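Local coordinates for protein mini spindles (PDB 5VJC), which probably binds tubulin through TOG domains built of HEAT repeats, promoting microtubule dynamics and formation of the mitotic spindle, at residues Q117-L122 / Y127-N132; S135-H140 / R161-V166; E190-L195 / R213-Q218; N232-V237 / K247-L252. One frame throughout, in Å; residues are numbered along the deposited sequence.

Contact 1 (Q117-L122 / Y127-N132); sequences QVFQVL and YILAEN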
loop_
_atom_site.group_PDB
_atom_site.type_symbol
_atom_site.label_atom_id
_atom_site.label_comp_id
_atom_site.label_asym_id
_atom_site.label_seq_id
_atom_site.Cartn_x
_atom_site.Cartn_y
_atom_site.Cartn_z
ATOM N N GLN A 117 -7.440 4.287 -11.564
ATOM C CA GLN A 117 -8.100 5.467 -12.161
ATOM C C GLN A 117 -8.029 6.673 -11.211
ATOM O O GLN A 117 -7.797 7.808 -11.635
ATOM C CB GLN A 117 -9.576 5.205 -12.497
ATOM C CG GLN A 117 -9.959 3.954 -13.303
ATOM C CD GLN A 117 -11.477 3.740 -13.247
ATOM O OE1 GLN A 117 -11.975 2.736 -12.703
ATOM N NE2 GLN A 117 -12.229 4.723 -13.765
ATOM N N VAL A 118 -8.241 6.420 -9.925
ATOM C CA VAL A 118 -8.159 7.478 -8.910
ATOM C C VAL A 118 -6.777 8.117 -8.849
ATOM O O VAL A 118 -6.656 9.341 -8.876
ATOM C CB VAL A 118 -8.507 6.939 -7.507
ATOM C CG1 VAL A 118 -8.103 7.939 -6.414
ATOM C CG2 VAL A 118 -9.997 6.627 -7.421
ATOM N N PHE A 119 -5.728 7.300 -8.768
ATOM C CA PHE A 119 -4.400 7.882 -8.587
ATOM C C PHE A 119 -3.911 8.577 -9.850
ATOM O O PHE A 119 -3.182 9.561 -9.755
ATOM C CB PHE A 119 -3.408 6.822 -8.082
ATOM C CG PHE A 119 -3.464 6.668 -6.596
ATOM C CD1 PHE A 119 -2.667 7.448 -5.778
ATOM C CD2 PHE A 119 -4.396 5.823 -6.014
ATOM C CE1 PHE A 119 -2.761 7.364 -4.397
ATOM C CE2 PHE A 119 -4.494 5.721 -4.623
ATOM C CZ PHE A 119 -3.675 6.496 -3.818
ATOM N N GLN A 120 -4.370 8.121 -11.017
ATOM C CA GLN A 120 -4.132 8.868 -12.251
ATOM C C GLN A 120 -4.738 10.281 -12.187
ATOM O O GLN A 120 -4.083 11.265 -12.561
ATOM C CB GLN A 120 -4.688 8.128 -13.472
ATOM C CG GLN A 120 -4.151 8.740 -14.777
ATOM C CD GLN A 120 -2.625 8.817 -14.777
ATOM O OE1 GLN A 120 -1.944 7.798 -14.615
ATOM N NE2 GLN A 120 -2.079 10.026 -14.936
ATOM N N VAL A 121 -5.969 10.389 -11.705
ATOM C CA VAL A 121 -6.578 11.712 -11.474
ATOM C C VAL A 121 -5.735 12.553 -10.514
ATOM O O VAL A 121 -5.460 13.733 -10.780
ATOM C CB VAL A 121 -8.020 11.585 -10.937
ATOM C CG1 VAL A 121 -8.550 12.938 -10.428
ATOM C CG2 VAL A 121 -8.922 11.056 -12.035
ATOM N N LEU A 122 -5.273 11.953 -9.422
ATOM C CA LEU A 122 -4.448 12.697 -8.459
ATOM C C LEU A 122 -3.140 13.186 -9.097
ATOM O O LEU A 122 -2.687 14.316 -8.858
ATOM C CB LEU A 122 -4.141 11.832 -7.238
ATOM C CG LEU A 122 -5.359 11.252 -6.510
ATOM C CD1 LEU A 122 -4.928 10.496 -5.246
ATOM C CD2 LEU A 122 -6.377 12.344 -6.186
ATOM N N TYR A 127 -2.257 16.520 -7.245
ATOM C CA TYR A 127 -2.640 16.441 -5.840
ATOM C C TYR A 127 -1.534 15.732 -5.061
ATOM O O TYR A 127 -0.908 14.800 -5.556
ATOM C CB TYR A 127 -3.980 15.722 -5.685
ATOM C CG TYR A 127 -4.437 15.546 -4.239
ATOM C CD1 TYR A 127 -4.977 16.616 -3.522
ATOM C CD2 TYR A 127 -4.322 14.310 -3.599
ATOM C CE1 TYR A 127 -5.380 16.467 -2.188
ATOM C CE2 TYR A 127 -4.739 14.136 -2.276
ATOM C CZ TYR A 127 -5.265 15.227 -1.573
ATOM O OH TYR A 127 -5.668 15.062 -0.267
ATOM N N ILE A 128 -1.310 16.206 -3.845
ATOM C CA ILE A 128 -0.351 15.672 -2.891
ATOM C C ILE A 128 -1.113 15.021 -1.740
ATOM O O ILE A 128 -1.901 15.709 -1.091
ATOM C CB ILE A 128 0.529 16.815 -2.345
ATOM C CG1 ILE A 128 1.417 17.343 -3.459
ATOM C CG2 ILE A 128 1.364 16.363 -1.162
ATOM C CD1 ILE A 128 2.215 16.275 -4.082
ATOM N N LEU A 129 -0.927 13.723 -1.493
ATOM C CA LEU A 129 -1.654 13.076 -0.397
ATOM C C LEU A 129 -1.334 13.710 0.950
ATOM O O LEU A 129 -0.167 13.997 1.266
ATOM C CB LEU A 129 -1.350 11.576 -0.285
ATOM C CG LEU A 129 -1.749 10.497 -1.292
ATOM C CD1 LEU A 129 -1.536 9.115 -0.659
ATOM C CD2 LEU A 129 -3.179 10.640 -1.764
ATOM N N ALA A 130 -2.375 13.924 1.748
ATOM C CA ALA A 130 -2.175 14.267 3.146
ATOM C C ALA A 130 -1.409 13.130 3.821
ATOM O O ALA A 130 -1.529 11.963 3.414
ATOM C CB ALA A 130 -3.514 14.494 3.840
ATOM N N GLU A 131 -0.616 13.466 4.838
ATOM C CA GLU A 131 0.056 12.465 5.667
ATOM C C GLU A 131 -0.939 11.371 6.142
ATOM O O GLU A 131 -0.638 10.167 6.106
ATOM C CB GLU A 131 0.732 13.141 6.864
ATOM C CG GLU A 131 1.333 12.178 7.845
ATOM C CD GLU A 131 2.415 11.332 7.204
ATOM O OE1 GLU A 131 3.310 11.938 6.576
ATOM O OE2 GLU A 131 2.352 10.073 7.302
ATOM N N ASN A 132 -2.136 11.796 6.520
ATOM C CA ASN A 132 -3.155 10.868 7.016
ATOM C C ASN A 132 -3.682 9.949 5.926
ATOM O O ASN A 132 -3.957 8.795 6.190
ATOM C CB ASN A 132 -4.319 11.635 7.629
ATOM C CG ASN A 132 -3.857 12.642 8.651
ATOM O OD1 ASN A 132 -3.145 13.613 8.328
ATOM N ND2 ASN A 132 -4.241 12.414 9.900
#
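Leu122 packs on both Tyr127 and Leu129 and has the largest share of this contact. Its CD2 reaches Tyr127 CD2 at 3.8 Å, the leucine and tyrosine running side by side and pointing the same way. The other branch turns to Leu129, whose side chain crosses at about a right angle: Leu122 CD1 stands 3.9 Å from Leu129 CD2. With CG anti to its carbonyl carbon (chi1 -55°), Leu122 can offer both methyls to the returning chain. The same CD1 sits over the rim of one face of Phe119, and Phe119 CE1 comes to 4.2 Å from Leu129 CD2. Leu89 and Val86 also pack on this tight, buried side. The backbone is tied by Tyr127 N to Leu122 O, 2.8 Å, with the donor nitrogen in the carbonyl plane. On the looser side, Ile128 is exposed and points away, and Tyr127 is partly exposed, its OH hydrogen-bonded to Glu133 and Lys14. Cut back to an alanine, Leu122 is likely to leave a gap beside the tyrosine ring and Leu129 and that face of Phe119 less well covered. Ala130 occupies the N-cap position of helix 131-142, completing the short helix-to-helix connection characteristic of a HEAT-repeat array.

Contact 2 (S135-H140 / R161-V166); sequences SSFVPH and RQVILV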
loop_
_atom_site.group_PDB
_atom_site.type_symbol
_atom_site.label_atom_id
_atom_site.label_comp_id
_atom_site.label_asym_id
_atom_site.label_seq_id
_atom_site.Cartn_x
_atom_site.Cartn_y
_atom_site.Cartn_z
ATOM N N SER A 135 -0.851 7.334 5.290
ATOM C CA SER A 135 -0.730 6.450 6.451
ATOM C C SER A 135 -1.913 5.506 6.620
ATOM O O SER A 135 -1.754 4.385 7.071
ATOM C CB SER A 135 -0.578 7.276 7.734
ATOM O OG SER A 135 0.754 7.706 7.850
ATOM N N SER A 136 -3.104 5.983 6.291
ATOM C CA SER A 136 -4.309 5.182 6.478
ATOM C C SER A 136 -4.409 4.086 5.437
ATOM O O SER A 136 -5.163 3.123 5.614
ATOM C CB SER A 136 -5.549 6.056 6.381
ATOM O OG SER A 136 -5.759 6.391 5.015
ATOM N N PHE A 137 -3.662 4.250 4.342
ATOM C CA PHE A 137 -3.925 3.492 3.129
ATOM C C PHE A 137 -2.821 2.500 2.772
ATOM O O PHE A 137 -3.096 1.333 2.580
ATOM C CB PHE A 137 -4.142 4.452 1.955
ATOM C CG PHE A 137 -4.342 3.763 0.632
ATOM C CD1 PHE A 137 -5.407 2.892 0.439
ATOM C CD2 PHE A 137 -3.462 3.989 -0.427
ATOM C CE1 PHE A 137 -5.592 2.239 -0.804
ATOM C CE2 PHE A 137 -3.646 3.357 -1.669
ATOM C CZ PHE A 137 -4.709 2.488 -1.851
ATOM N N VAL A 138 -1.586 2.978 2.686
ATOM C CA VAL A 138 -0.478 2.166 2.171
ATOM C C VAL A 138 -0.172 0.854 2.926
ATOM O O VAL A 138 0.036 -0.156 2.275
ATOM C CB VAL A 138 0.802 3.020 2.092
ATOM C CG1 VAL A 138 1.992 2.217 1.521
ATOM C CG2 VAL A 138 0.524 4.262 1.256
ATOM N N PRO A 139 -0.157 0.851 4.285
ATOM C CA PRO A 139 0.143 -0.419 4.972
ATOM C C PRO A 139 -0.852 -1.520 4.621
ATOM O O PRO A 139 -0.482 -2.698 4.504
ATOM C CB PRO A 139 0.028 -0.070 6.466
ATOM C CG PRO A 139 0.132 1.383 6.535
ATOM C CD PRO A 139 -0.315 1.963 5.235
ATOM N N HIS A 140 -2.110 -1.113 4.447
ATOM C CA HIS A 140 -3.180 -2.035 4.169
ATOM C C HIS A 140 -3.130 -2.502 2.734
ATOM O O HIS A 140 -3.385 -3.680 2.450
ATOM C CB HIS A 140 -4.535 -1.391 4.485
ATOM C CG HIS A 140 -4.633 -0.901 5.890
ATOM N ND1 HIS A 140 -4.768 -1.754 6.963
ATOM C CD2 HIS A 140 -4.567 0.352 6.402
ATOM C CE1 HIS A 140 -4.811 -1.043 8.078
ATOM N NE2 HIS A 140 -4.689 0.237 7.767
ATOM N N ARG A 161 2.847 1.864 -7.193
ATOM C CA ARG A 161 3.820 2.624 -7.977
ATOM C C ARG A 161 3.255 3.933 -8.500
ATOM O O ARG A 161 3.997 4.762 -9.025
ATOM C CB ARG A 161 4.356 1.757 -9.103
ATOM C CG ARG A 161 5.275 0.679 -8.533
ATOM C CD ARG A 161 5.746 -0.310 -9.587
ATOM N NE ARG A 161 6.470 -1.407 -8.958
ATOM C CZ ARG A 161 7.135 -2.346 -9.627
ATOM N NH1 ARG A 161 7.198 -2.299 -10.954
ATOM N NH2 ARG A 161 7.766 -3.309 -8.959
ATOM N N GLN A 162 1.955 4.131 -8.298
ATOM C CA GLN A 162 1.350 5.445 -8.429
ATOM C C GLN A 162 1.423 6.236 -7.121
ATOM O O GLN A 162 1.637 7.430 -7.145
ATOM C CB GLN A 162 -0.107 5.327 -8.847
ATOM C CG GLN A 162 -0.314 4.764 -10.232
ATOM C CD GLN A 162 -1.774 4.588 -10.495
ATOM O OE1 GLN A 162 -2.459 3.834 -9.776
ATOM N NE2 GLN A 162 -2.291 5.329 -11.477
ATOM N N VAL A 163 1.206 5.560 -5.992
ATOM C CA VAL A 163 1.240 6.229 -4.695
ATOM C C VAL A 163 2.558 6.968 -4.475
ATOM O O VAL A 163 2.566 8.106 -3.979
ATOM C CB VAL A 163 1.013 5.232 -3.547
ATOM C CG1 VAL A 163 1.209 5.913 -2.201
ATOM C CG2 VAL A 163 -0.405 4.642 -3.635
ATOM N N ILE A 164 3.675 6.346 -4.861
ATOM C CA ILE A 164 4.974 6.954 -4.614
ATOM C C ILE A 164 5.165 8.238 -5.413
ATOM O O ILE A 164 6.064 8.994 -5.122
ATOM C CB ILE A 164 6.154 6.012 -4.954
ATOM C CG1 ILE A 164 6.120 5.639 -6.439
ATOM C CG2 ILE A 164 6.115 4.786 -4.080
ATOM C CD1 ILE A 164 6.994 4.444 -6.791
ATOM N N LEU A 165 4.316 8.484 -6.407
ATOM C CA LEU A 165 4.401 9.732 -7.160
ATOM C C LEU A 165 3.681 10.870 -6.434
ATOM O O LEU A 165 3.917 12.035 -6.734
ATOM C CB LEU A 165 3.818 9.548 -8.562
ATOM C CG LEU A 165 4.484 8.399 -9.344
ATOM C CD1 LEU A 165 3.820 8.162 -10.699
ATOM C CD2 LEU A 165 5.972 8.679 -9.504
ATOM N N VAL A 166 2.813 10.538 -5.477
ATOM C CA VAL A 166 2.029 11.566 -4.789
ATOM C C VAL A 166 2.141 11.496 -3.263
ATOM O O VAL A 166 1.370 12.140 -2.553
ATOM C CB VAL A 166 0.528 11.494 -5.154
ATOM C CG1 VAL A 166 0.294 11.895 -6.615
ATOM C CG2 VAL A 166 -0.073 10.090 -4.827
#
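Val163 faces Phe137 and Val138 between helices 150-166 and 131-142, and all of the contact passes through it. From its CA, 8.2 Å from the CA of Val138, the side chain points toward the other helix. CB itself makes no close contact with the other segment; it serves as the fork from which two methyls reach different neighbours. The first, CG1, stands anti to the backbone N (chi1 174°) and meets Val138 CG2 at 3.9 Å. The second, CG2, is anti to the carbonyl carbon and approaches the ring of Phe137 near its plane, at the edge, 4.0 Å from CE2. Neither partner is met head on, since both side chains lie at a slant to the valine.

Phe137 and Val138 are consecutive, and both point toward Val163, so one residue engages two adjacent positions of a helix that is kinked just beyond them. Pro139 has no N-H to give to the preceding turn, and His140 N makes just a weak bond, 3.2 Å, to Phe137 O. The surroundings are oily as well: Leu93 and Leu115 pack on the Phe137 ring, Tyr175 on Val138 and Phe119 on Val163. Polar groups are used off to the side, where Gln162 NE2 bonds Val116 O.

With no hydrogen bond or charge between the segments and a modest 94 Å² buried, adhesion here rests on dispersion and the exclusion of water. Such a contact depends on the shape of its methyls and ring edge and has none of the directional pull a polar pair would add.

Contact 3 (E190-L195 / R213-Q218); sequences ECLDEL and REIARQ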
loop_
_atom_site.group_PDB
_atom_site.type_symbol
_atom_site.label_atom_id
_atom_site.label_comp_id
_atom_site.label_asym_id
_atom_site.label_seq_id
_atom_site.Cartn_x
_atom_site.Cartn_y
_atom_site.Cartn_z
ATOM N N GLU A 190 7.532 -10.852 -2.030
ATOM C CA GLU A 190 7.073 -9.762 -2.890
ATOM C C GLU A 190 7.539 -8.407 -2.370
ATOM O O GLU A 190 7.877 -7.513 -3.155
ATOM C CB GLU A 190 5.540 -9.791 -3.030
ATOM C CG GLU A 190 5.007 -11.002 -3.818
ATOM C CD GLU A 190 5.427 -10.983 -5.297
ATOM O OE1 GLU A 190 5.934 -9.941 -5.760
ATOM O OE2 GLU A 190 5.244 -12.009 -5.987
ATOM N N CYS A 191 7.604 -8.256 -1.048
ATOM C CA CYS A 191 8.131 -7.021 -0.485
ATOM C C CYS A 191 9.612 -6.888 -0.812
ATOM O O CYS A 191 10.068 -5.806 -1.176
ATOM C CB CYS A 191 7.887 -6.944 1.029
ATOM S SG CYS A 191 6.155 -6.546 1.448
ATOM N N LEU A 192 10.365 -7.983 -0.721
ATOM C CA LEU A 192 11.779 -7.927 -1.122
ATOM C C LEU A 192 11.974 -7.491 -2.588
ATOM O O LEU A 192 12.789 -6.608 -2.862
ATOM C CB LEU A 192 12.453 -9.278 -0.887
ATOM C CG LEU A 192 12.769 -9.576 0.582
ATOM C CD1 LEU A 192 12.972 -11.097 0.815
ATOM C CD2 LEU A 192 13.973 -8.757 1.058
ATOM N N ASP A 193 11.220 -8.087 -3.515
ATOM C CA ASP A 193 11.234 -7.669 -4.923
ATOM C C ASP A 193 10.857 -6.178 -5.086
ATOM O O ASP A 193 11.410 -5.473 -5.932
ATOM C CB ASP A 193 10.273 -8.535 -5.769
ATOM C CG ASP A 193 10.771 -9.975 -5.963
ATOM O OD1 ASP A 193 11.930 -10.274 -5.614
ATOM O OD2 ASP A 193 9.990 -10.809 -6.470
ATOM N N GLU A 194 9.916 -5.697 -4.285
ATOM C CA GLU A 194 9.544 -4.291 -4.363
ATOM C C GLU A 194 10.681 -3.406 -3.856
ATOM O O GLU A 194 10.970 -2.357 -4.440
ATOM C CB GLU A 194 8.246 -4.031 -3.582
ATOM C CG GLU A 194 7.564 -2.710 -3.981
ATOM C CD GLU A 194 7.113 -2.685 -5.446
ATOM O OE1 GLU A 194 7.068 -3.753 -6.107
ATOM O OE2 GLU A 194 6.759 -1.597 -5.933
ATOM N N LEU A 195 11.354 -3.832 -2.788
ATOM C CA LEU A 195 12.501 -3.078 -2.305
ATOM C C LEU A 195 13.555 -2.954 -3.412
ATOM O O LEU A 195 14.149 -1.890 -3.598
ATOM C CB LEU A 195 13.099 -3.725 -1.053
ATOM C CG LEU A 195 12.182 -3.679 0.193
ATOM C CD1 LEU A 195 12.633 -4.650 1.291
ATOM C CD2 LEU A 195 12.048 -2.240 0.752
ATOM N N ARG A 213 20.970 -4.144 6.195
ATOM C CA ARG A 213 21.161 -5.150 7.235
ATOM C C ARG A 213 19.947 -6.070 7.298
ATOM O O ARG A 213 20.041 -7.296 7.151
ATOM C CB ARG A 213 21.363 -4.449 8.578
ATOM C CG ARG A 213 22.076 -5.240 9.655
ATOM C CD ARG A 213 22.693 -4.269 10.670
ATOM N NE ARG A 213 23.103 -2.997 10.062
ATOM C CZ ARG A 213 22.768 -1.788 10.521
ATOM N NH1 ARG A 213 21.989 -1.664 11.594
ATOM N NH2 ARG A 213 23.210 -0.698 9.902
ATOM N N GLU A 214 18.806 -5.426 7.496
ATOM C CA GLU A 214 17.498 -6.065 7.566
ATOM C C GLU A 214 17.222 -6.945 6.347
ATOM O O GLU A 214 16.805 -8.093 6.491
ATOM C CB GLU A 214 16.430 -4.977 7.713
ATOM C CG GLU A 214 15.062 -5.461 8.139
ATOM C CD GLU A 214 15.094 -6.183 9.468
ATOM O OE1 GLU A 214 15.952 -5.825 10.312
ATOM O OE2 GLU A 214 14.272 -7.112 9.660
ATOM N N ILE A 215 17.476 -6.417 5.150
ATOM C CA ILE A 215 17.265 -7.179 3.916
ATOM C C ILE A 215 18.144 -8.427 3.885
ATOM O O ILE A 215 17.695 -9.513 3.483
ATOM C CB ILE A 215 17.557 -6.321 2.655
ATOM C CG1 ILE A 215 16.471 -5.247 2.463
ATOM C CG2 ILE A 215 17.635 -7.209 1.419
ATOM C CD1 ILE A 215 16.935 -4.029 1.625
ATOM N N ALA A 216 19.396 -8.271 4.320
ATOM C CA ALA A 216 20.369 -9.365 4.250
ATOM C C ALA A 216 19.990 -10.546 5.162
ATOM O O ALA A 216 20.229 -11.707 4.814
ATOM C CB ALA A 216 21.775 -8.845 4.592
ATOM N N ARG A 217 19.379 -10.246 6.304
ATOM C CA ARG A 217 18.884 -11.275 7.214
ATOM C C ARG A 217 17.976 -12.289 6.513
ATOM O O ARG A 217 17.931 -13.460 6.895
ATOM C CB ARG A 217 18.125 -10.640 8.380
ATOM C CG ARG A 217 19.008 -9.981 9.421
ATOM C CD ARG A 217 18.163 -9.362 10.526
ATOM N NE ARG A 217 18.972 -8.733 11.574
ATOM C CZ ARG A 217 19.497 -9.384 12.612
ATOM N NH1 ARG A 217 19.302 -10.694 12.749
ATOM N NH2 ARG A 217 20.216 -8.729 13.515
ATOM N N GLN A 218 17.266 -11.836 5.481
ATOM C CA GLN A 218 16.307 -12.677 4.771
ATOM C C GLN A 218 16.973 -13.712 3.862
ATOM O O GLN A 218 16.307 -14.588 3.303
ATOM C CB GLN A 218 15.358 -11.802 3.943
ATOM C CG GLN A 218 14.602 -10.784 4.766
ATOM C CD GLN A 218 13.620 -11.440 5.708
ATOM O OE1 GLN A 218 12.981 -12.428 5.358
ATOM N NE2 GLN A 218 13.515 -10.918 6.915
#
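This is an apolar contact between two successive helices in the C-terminal half of the HEAT-repeat array, made by Leu192 and Leu195 on helix 185-202 with Ile215 of helix 209-217 and the nearby Gln218. Leu192 and Leu195 are three residues apart, so they present neighbouring turns of their helix, and the backbones come closest at Leu192 and Ile215, whose CA atoms are 7.5 Å apart. Ile215 is divided between the two leucines. Its CG2 lies 4.0 Å from Leu192 CD2, while its CG1 lies 4.1 Å from Leu195 CD1; in both cases the side chains slide past one another in opposite directions, touching alongside. Because CG1 of Ile215 is anti to the carbonyl carbon (chi1 -71°) and CG2 anti to the backbone N, the two branches diverge to separate partners.

Leu192 uses its second methyl too. CD1 reaches Gln218 CB at 4.0 Å, so the glutamine contributes the aliphatic root of its side chain to the contact.

Helix 224-241 adds Ala229 against Leu192 and Ile234 against Ile215, and Phe173 and Met177 of helix 169-178 touch Leu195. Away from this oily side, Glu190 and Glu194 of the first helix form salt bridges to Arg157 and Arg161 of helix 150-166. One helix thus packs through leucines on one side and carboxylates on another, an arrangement in keeping with the layered helices of a HEAT-repeat solenoid, here within the TOG domain.

Contact 4 (N232-V237 / K247-L252); sequences NCIVQV and KMIGHL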
loop_
_atom_site.group_PDB
_atom_site.type_symbol
_atom_site.label_atom_id
_atom_site.label_comp_id
_atom_site.label_asym_id
_atom_site.label_seq_id
_atom_site.Cartn_x
_atom_site.Cartn_y
_atom_site.Cartn_z
ATOM N N ASN A 232 18.809 -11.179 -4.691
ATOM C CA ASN A 232 18.666 -10.229 -5.793
ATOM C C ASN A 232 18.678 -8.809 -5.295
ATOM O O ASN A 232 19.206 -7.911 -5.956
ATOM C CB ASN A 232 17.388 -10.489 -6.580
ATOM C CG ASN A 232 17.504 -11.694 -7.469
ATOM O OD1 ASN A 232 18.608 -12.078 -7.862
ATOM N ND2 ASN A 232 16.375 -12.304 -7.797
ATOM N N CYS A 233 18.131 -8.607 -4.103
ATOM C CA CYS A 233 18.041 -7.266 -3.569
ATOM C C CYS A 233 19.409 -6.771 -3.094
ATOM O O CYS A 233 19.770 -5.618 -3.332
ATOM C CB CYS A 233 17.016 -7.197 -2.434
ATOM S SG CYS A 233 16.689 -5.500 -1.946
ATOM N N ILE A 234 20.175 -7.637 -2.439
ATOM C CA ILE A 234 21.498 -7.245 -1.959
ATOM C C ILE A 234 22.447 -7.058 -3.144
ATOM O O ILE A 234 23.289 -6.163 -3.127
ATOM C CB ILE A 234 22.067 -8.274 -0.957
ATOM C CG1 ILE A 234 21.233 -8.254 0.321
ATOM C CG2 ILE A 234 23.520 -7.961 -0.600
ATOM C CD1 ILE A 234 21.156 -6.884 0.976
ATOM N N VAL A 235 22.276 -7.876 -4.180
ATOM C CA VAL A 235 23.049 -7.725 -5.410
ATOM C C VAL A 235 22.855 -6.326 -6.014
ATOM O O VAL A 235 23.816 -5.656 -6.396
ATOM C CB VAL A 235 22.659 -8.795 -6.460
ATOM C CG1 VAL A 235 23.112 -8.379 -7.852
ATOM C CG2 VAL A 235 23.244 -10.150 -6.085
ATOM N N GLN A 236 21.605 -5.883 -6.074
ATOM C CA GLN A 236 21.302 -4.561 -6.590
ATOM C C GLN A 236 21.950 -3.513 -5.711
ATOM O O GLN A 236 22.489 -2.503 -6.207
ATOM C CB GLN A 236 19.788 -4.357 -6.677
ATOM C CG GLN A 236 19.373 -2.955 -7.016
ATOM C CD GLN A 236 19.854 -2.519 -8.392
ATOM O OE1 GLN A 236 19.474 -3.098 -9.409
ATOM N NE2 GLN A 236 20.706 -1.503 -8.423
ATOM N N VAL A 237 21.929 -3.748 -4.402
ATOM C CA VAL A 237 22.617 -2.842 -3.496
ATOM C C VAL A 237 24.118 -2.857 -3.828
ATOM O O VAL A 237 24.775 -1.812 -3.787
ATOM C CB VAL A 237 22.382 -3.210 -2.016
ATOM C CG1 VAL A 237 23.236 -2.362 -1.118
ATOM C CG2 VAL A 237 20.907 -3.027 -1.645
ATOM N N LYS A 247 30.190 -4.508 4.369
ATOM C CA LYS A 247 30.199 -3.910 5.693
ATOM C C LYS A 247 28.771 -3.596 6.150
ATOM O O LYS A 247 28.502 -3.483 7.349
ATOM C CB LYS A 247 31.079 -2.650 5.686
ATOM C CG LYS A 247 30.559 -1.459 6.489
ATOM C CD LYS A 247 31.092 -1.467 7.923
ATOM C CE LYS A 247 30.385 -0.423 8.787
ATOM N NZ LYS A 247 30.638 -0.588 10.250
ATOM N N MET A 248 27.855 -3.485 5.187
ATOM C CA MET A 248 26.457 -3.143 5.475
ATOM C C MET A 248 25.553 -4.364 5.728
ATOM O O MET A 248 24.585 -4.276 6.491
ATOM C CB MET A 248 25.866 -2.305 4.330
ATOM C CG MET A 248 26.505 -0.936 4.147
ATOM S SD MET A 248 25.580 0.161 3.044
ATOM C CE MET A 248 25.726 -0.704 1.483
ATOM N N ILE A 249 25.852 -5.497 5.093
ATOM C CA ILE A 249 24.989 -6.669 5.220
ATOM C C ILE A 249 25.111 -7.351 6.581
ATOM O O ILE A 249 24.458 -8.364 6.830
ATOM C CB ILE A 249 25.272 -7.731 4.131
ATOM C CG1 ILE A 249 26.763 -8.080 4.077
ATOM C CG2 ILE A 249 24.749 -7.276 2.774
ATOM C CD1 ILE A 249 27.088 -9.174 3.078
ATOM N N GLY A 250 25.937 -6.801 7.463
ATOM C CA GLY A 250 26.211 -7.453 8.730
ATOM C C GLY A 250 27.164 -8.618 8.533
ATOM O O GLY A 250 28.186 -8.480 7.860
ATOM N N HIS A 251 26.830 -9.774 9.102
ATOM C CA HIS A 251 27.716 -10.936 9.043
ATOM C C HIS A 251 26.939 -12.207 8.691
ATOM O O HIS A 251 26.039 -12.599 9.430
ATOM C CB HIS A 251 28.439 -11.102 10.383
ATOM C CG HIS A 251 28.708 -9.805 11.088
ATOM N ND1 HIS A 251 27.759 -9.163 11.855
ATOM C CD2 HIS A 251 29.815 -9.026 11.130
ATOM C CE1 HIS A 251 28.271 -8.048 12.345
ATOM N NE2 HIS A 251 29.517 -7.940 11.922
ATOM N N LEU A 252 27.294 -12.864 7.586
ATOM C CA LEU A 252 26.424 -13.900 7.017
ATOM C C LEU A 252 27.022 -15.316 6.938
ATOM O O LEU A 252 28.241 -15.494 6.928
ATOM C CB LEU A 252 25.998 -13.504 5.610
ATOM C CG LEU A 252 24.848 -12.539 5.364
ATOM C CD1 LEU A 252 25.269 -11.112 5.656
ATOM C CD2 LEU A 252 24.411 -12.684 3.913
#
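No ring or amide takes part where Ile234 and Val237 meet Ile249 and Met248; the flat groups of the two segments, among them Asn232, Gln236 and His251, make no contact across it, and branched aliphatic chains and a thioether methyl do the work. The setting is the C-terminal part of the HEAT-repeat array, where helix 224-241 packs against the short, weakly bonded helix 245-248 and the loop that follows.

Val237 lies one turn beyond Ile234, and both point toward the second segment. Val237 CG1, anti to its backbone N, receives the methyl CE of Met248 at 4.0 Å. The methionine is extended as far as SD and then bends at chi3 (-65°), which turns CE to the valine. Met248 also touches Gln209 and Val212 of helix 209-217, and Val237 touches Ile199; both residues are buried.

Gly250 is the first residue to leave helical backbone angles, with positive phi (76°), a backbone shape that a residue without a side chain takes up easily. The turn carries the chain on toward helix 254-264, whose Leu260 touches Ile234.

Ile249 holds CG1 in the crowded position between its backbone N and carbonyl carbon (chi1 52°), with CG2 anti to the carbonyl carbon. That CG2 methyl fits against two atoms of the facing isoleucine, Ile234 CG2 at 3.7 Å and Ile234 CD1 at 4.0 Å.

How the contacts relate
The four contacts follow one another along the chain, each closing before the next opens, and all lie in the TOG domain. Contacts 1 and 2 share helix 131-142, with centres 9 Å apart, and join through Leu129 N to Val166 O, a probable hydrogen bond of 3.0 Å. Contacts 3 and 4 lie 10 Å apart between centres and meet where Ile215 packs on Ile234 and Ala216 on Ile249. Between these two groups runs a salt bridge, Arg161 NH2 to Glu194 OE1, linking contacts 2 and 3. Contacts 1 and 4, about 34 Å apart between centres, do not touch. Successive helix layers thus stay connected through neighbours, consistent with a TOG domain that offers tubulin one continuous helical scaffold.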